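Long-range contacts in alpha-1,2-Mannosidase (Trichoderma reesei, PDB 1HCU), which probably hydrolyses terminal alpha-1,2-linked mannose residues from N-linked high-mannose glycans, as a calcium-dependent member of glycosyl hydrolase family 47: residues A347-G351 with A420-C425; P386-L390 with Y431-V437. The contacts are given in a common frame with arbitrary orientation. Numbering follows the deposited sequence.

Contact 1. Residues A347-G351 with A420-C425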
# COMPACT_ATOMS: atom_id res chain seq x y z
N ALA A 347 7.76 -15.10 -18.10
CA ALA A 347 7.39 -15.08 -19.50
C ALA A 347 6.52 -13.86 -19.81
O ALA A 347 6.63 -13.27 -20.88
CB ALA A 347 6.65 -16.37 -19.87
N SER A 348 5.67 -13.46 -18.86
CA SER A 348 4.82 -12.31 -19.10
C SER A 348 5.52 -10.98 -18.78
O SER A 348 5.05 -9.91 -19.18
CB SER A 348 3.54 -12.41 -18.28
OG SER A 348 3.82 -12.32 -16.89
N GLY A 349 6.63 -11.04 -18.06
CA GLY A 349 7.31 -9.82 -17.69
C GLY A 349 6.65 -9.20 -16.46
O GLY A 349 6.94 -8.06 -16.11
N ILE A 350 5.76 -9.96 -15.82
CA ILE A 350 5.05 -9.50 -14.62
C ILE A 350 5.47 -10.35 -13.42
O ILE A 350 5.61 -11.57 -13.54
CB ILE A 350 3.50 -9.61 -14.82
CG1 ILE A 350 3.07 -8.70 -15.98
CG2 ILE A 350 2.77 -9.21 -13.53
CD1 ILE A 350 1.62 -8.86 -16.41
N GLY A 351 5.67 -9.72 -12.27
CA GLY A 351 6.10 -10.44 -11.08
C GLY A 351 5.05 -11.34 -10.44
O GLY A 351 3.86 -11.04 -10.49
N ALA A 420 4.24 -4.43 -19.59
CA ALA A 420 4.00 -5.86 -19.40
C ALA A 420 2.62 -6.05 -18.77
O ALA A 420 1.85 -6.93 -19.19
CB ALA A 420 5.07 -6.47 -18.52
N ILE A 421 2.30 -5.22 -17.79
CA ILE A 421 1.02 -5.29 -17.10
C ILE A 421 -0.18 -5.08 -18.03
O ILE A 421 -1.11 -5.88 -18.04
CB ILE A 421 0.95 -4.25 -15.95
CG1 ILE A 421 1.91 -4.66 -14.83
CG2 ILE A 421 -0.48 -4.12 -15.45
CD1 ILE A 421 2.02 -3.64 -13.71
N GLU A 422 -0.16 -4.02 -18.83
CA GLU A 422 -1.31 -3.81 -19.71
C GLU A 422 -1.40 -4.76 -20.88
O GLU A 422 -2.50 -5.06 -21.35
CB GLU A 422 -1.39 -2.36 -20.19
CG GLU A 422 -0.17 -1.76 -20.82
CD GLU A 422 -0.42 -0.33 -21.28
OE1 GLU A 422 -1.12 0.41 -20.55
OE2 GLU A 422 0.08 0.06 -22.36
N ASP A 423 -0.27 -5.27 -21.36
CA ASP A 423 -0.31 -6.21 -22.48
C ASP A 423 -0.96 -7.53 -22.07
O ASP A 423 -1.62 -8.18 -22.88
CB ASP A 423 1.10 -6.48 -23.03
CG ASP A 423 1.71 -5.26 -23.72
OD1 ASP A 423 0.96 -4.49 -24.36
OD2 ASP A 423 2.94 -5.09 -23.64
N ALA A 424 -0.78 -7.93 -20.81
CA ALA A 424 -1.36 -9.19 -20.35
C ALA A 424 -2.65 -9.01 -19.55
O ALA A 424 -3.53 -9.86 -19.60
CB ALA A 424 -0.34 -9.96 -19.53
N CYS A 425 -2.76 -7.90 -18.83
CA CYS A 425 -3.94 -7.65 -18.01
C CYS A 425 -5.09 -6.96 -18.73
O CYS A 425 -6.22 -6.91 -18.23
CB CYS A 425 -3.55 -6.89 -16.76
SG CYS A 425 -2.43 -7.82 -15.71
O HOH W 1 3.13 -8.92 -20.64

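Contact 2. Residues P386-L390 with Y431-V437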
# COMPACT_ATOMS: atom_id res chain seq x y z
N PRO A 386 1.50 -17.98 -8.66
CA PRO A 386 1.53 -17.42 -10.01
C PRO A 386 0.66 -16.24 -10.40
O PRO A 386 1.00 -15.51 -11.33
CB PRO A 386 1.25 -18.65 -10.88
CG PRO A 386 0.28 -19.42 -10.04
CD PRO A 386 0.89 -19.32 -8.65
N TYR A 387 -0.46 -16.05 -9.72
CA TYR A 387 -1.34 -14.95 -10.11
C TYR A 387 -0.83 -13.54 -9.83
O TYR A 387 0.13 -13.33 -9.09
CB TYR A 387 -2.73 -15.13 -9.49
CG TYR A 387 -2.73 -15.32 -8.00
CD1 TYR A 387 -2.56 -16.59 -7.43
CD2 TYR A 387 -2.89 -14.23 -7.15
CE1 TYR A 387 -2.55 -16.76 -6.04
CE2 TYR A 387 -2.88 -14.39 -5.76
CZ TYR A 387 -2.70 -15.65 -5.22
OH TYR A 387 -2.67 -15.79 -3.86
N TYR A 388 -1.50 -12.59 -10.47
CA TYR A 388 -1.22 -11.16 -10.33
C TYR A 388 -2.58 -10.44 -10.33
O TYR A 388 -3.39 -10.61 -11.26
CB TYR A 388 -0.37 -10.64 -11.50
CG TYR A 388 -0.16 -9.14 -11.46
CD1 TYR A 388 0.60 -8.54 -10.46
CD2 TYR A 388 -0.77 -8.31 -12.40
CE1 TYR A 388 0.75 -7.16 -10.39
CE2 TYR A 388 -0.63 -6.92 -12.35
CZ TYR A 388 0.13 -6.36 -11.34
OH TYR A 388 0.27 -4.98 -11.28
N ILE A 389 -2.84 -9.65 -9.30
CA ILE A 389 -4.12 -8.96 -9.21
C ILE A 389 -4.00 -7.44 -9.24
O ILE A 389 -4.68 -6.73 -8.50
CB ILE A 389 -4.92 -9.40 -7.95
CG1 ILE A 389 -4.21 -8.96 -6.66
CG2 ILE A 389 -5.06 -10.91 -7.94
CD1 ILE A 389 -5.01 -9.29 -5.41
N LEU A 390 -3.12 -6.96 -10.11
CA LEU A 390 -2.93 -5.53 -10.30
C LEU A 390 -2.29 -4.79 -9.12
O LEU A 390 -2.56 -3.61 -8.90
CB LEU A 390 -4.28 -4.89 -10.68
CG LEU A 390 -5.04 -5.56 -11.85
CD1 LEU A 390 -6.38 -4.89 -12.11
CD2 LEU A 390 -4.17 -5.48 -13.11
N TYR A 431 -9.02 -3.60 -17.41
CA TYR A 431 -7.91 -4.45 -17.00
C TYR A 431 -8.35 -5.38 -15.88
O TYR A 431 -9.25 -5.06 -15.10
CB TYR A 431 -6.71 -3.59 -16.54
CG TYR A 431 -6.22 -2.63 -17.61
CD1 TYR A 431 -6.84 -1.39 -17.79
CD2 TYR A 431 -5.20 -2.99 -18.48
CE1 TYR A 431 -6.45 -0.53 -18.82
CE2 TYR A 431 -4.80 -2.14 -19.52
CZ TYR A 431 -5.43 -0.91 -19.69
OH TYR A 431 -5.08 -0.09 -20.74
N SER A 432 -7.70 -6.53 -15.78
CA SER A 432 -8.09 -7.50 -14.78
C SER A 432 -6.93 -8.32 -14.24
O SER A 432 -5.85 -8.36 -14.83
CB SER A 432 -9.14 -8.44 -15.39
OG SER A 432 -9.37 -9.56 -14.55
N SER A 433 -7.18 -8.96 -13.11
CA SER A 433 -6.21 -9.82 -12.47
C SER A 433 -6.00 -10.98 -13.43
O SER A 433 -6.91 -11.36 -14.16
CB SER A 433 -6.76 -10.37 -11.15
OG SER A 433 -7.27 -9.34 -10.33
N ILE A 434 -4.80 -11.55 -13.41
CA ILE A 434 -4.46 -12.66 -14.28
C ILE A 434 -4.05 -13.91 -13.50
O ILE A 434 -3.50 -13.81 -12.40
CB ILE A 434 -3.33 -12.27 -15.25
CG1 ILE A 434 -2.17 -11.64 -14.48
CG2 ILE A 434 -3.88 -11.33 -16.30
CD1 ILE A 434 -0.93 -11.36 -15.32
N ASN A 435 -4.30 -15.07 -14.09
CA ASN A 435 -4.01 -16.35 -13.45
C ASN A 435 -2.56 -16.83 -13.36
O ASN A 435 -2.09 -17.20 -12.29
CB ASN A 435 -4.84 -17.46 -14.11
CG ASN A 435 -6.33 -17.20 -14.02
OD1 ASN A 435 -6.85 -16.87 -12.96
ND2 ASN A 435 -7.03 -17.37 -15.14
N ASP A 436 -1.85 -16.86 -14.49
CA ASP A 436 -0.48 -17.36 -14.47
C ASP A 436 0.53 -16.40 -15.06
O ASP A 436 0.60 -16.21 -16.27
CB ASP A 436 -0.42 -18.68 -15.22
CG ASP A 436 0.81 -19.49 -14.87
OD1 ASP A 436 1.85 -18.89 -14.51
OD2 ASP A 436 0.72 -20.73 -14.97
N VAL A 437 1.33 -15.83 -14.18
CA VAL A 437 2.36 -14.87 -14.56
C VAL A 437 3.51 -15.52 -15.32
O VAL A 437 4.17 -14.87 -16.15
CB VAL A 437 2.86 -14.16 -13.29
CG1 VAL A 437 4.31 -14.47 -13.02
CG2 VAL A 437 2.57 -12.68 -13.40
O HOH W 2 -7.50 -6.67 -9.39

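Contact 1. Residues A347-G351 with A420-C425
Where the CA atoms of Gly349 and Ala420 come within 5.4 Å, a loop lies against a helix without any direct hydrogen bond between them. The loop, residues 347-351, follows helix 326-344 and meets the last turn and a half of helix 408-425 within the alpha-helical barrel of family 47. Gly349 has a positive phi of 81°, and a CB there would be jammed against the preceding carbonyl and lie tight against the Ala420 methyl. Just before it, Ser348 forms an ST turn, its OG accepting from the backbone N of Ile350 at 3.2 Å; the same OG is also hydrogen-bonded to the carbonyl of Val437. The turn brings two carbonyls onto Ala420, whose CB lies 3.5 Å from Ser348 O and 3.4 Å from Gly349 O. The polar link is made by a water, which donates to Ser348 O at 2.6 Å and to Ala420 O at 2.8 Å.

Ile350 supplies the apolar part. Its extended side chain points at the helix, with CG1 3.9 Å from Ala420 CB, and touches Tyr388, Ile434 and Val437 as well. Successive helical turns line its path: Ile350 CD1 is 3.4 Å from Ala420 O and 3.7 Å from Ile421 CA, then meets Ala424 CB at 3.8 Å and Cys425 SG at 4.2 Å.

Contact 2. Residues P386-L390 with Y431-V437
Three backbone hydrogen bonds hold residues 386-390 against 431-437. Two are reciprocal: Tyr388 N donates to Ile434 O at 3.0 Å, and Ile434 N to Tyr388 O at 2.7 Å. The third runs from Val437 N to Pro386 O at 2.9 Å. The reciprocal bonds define a single antiparallel bridge of the hydrogen-bonded type, with the CA atoms of Tyr388 and Ile434 5.3 Å apart. The pairing stops at one bridge, so the two loops meet without building a regular sheet, here in the part of the family 47 barrel that holds the predicted active site. The side chain of Tyr387 touches that of Glu353, the predicted proton donor.

Beyond the bridge, a water lies between Ile389 O, 3.0 Å away, and Ser433 OG, 2.8 Å away, and links them. Apolar packing occupies one flank, where Tyr388 CB meets Ile434 CG1 at 3.6 Å and Val437 CG2 at 4.1 Å. The Tyr388 ring carries on to Ile421 and Cys425 of helix 408-425, and its OH is hydrogen-bonded to the carbonyl of Arg391. Van der Waals contacts finish both ends. Pro386 CB lies 3.7 Å from Asp436 OD1, which is hydrogen-bonded to Thr438 OG1, whereas Leu390, whose side chain also reaches Trp453 of helix 451-465, sets its CD2 3.8 Å from Ser432 O.

The two contacts illustrate how interleaved chain segments can build two contacts that touch each other. Their order along the chain is 347-351, 386-390, 420-425 and 431-437, so the contacts cross, and their centres lie only 9 Å apart on the same side of the molecule. They join directly: Cys425 O is probably hydrogen-bonded to Ser432 N, and Ile350 O packs on Val437 CG1. Contact 1 thereby ties the end of helix 408-425 to the loop leading toward Glu353, and contact 2 lies beside it, with the side chain of Ile389 about 12 Å from the calcium ion. Together they connect the segments next to two predicted active-site residues, Glu353 and Glu393, with that helix.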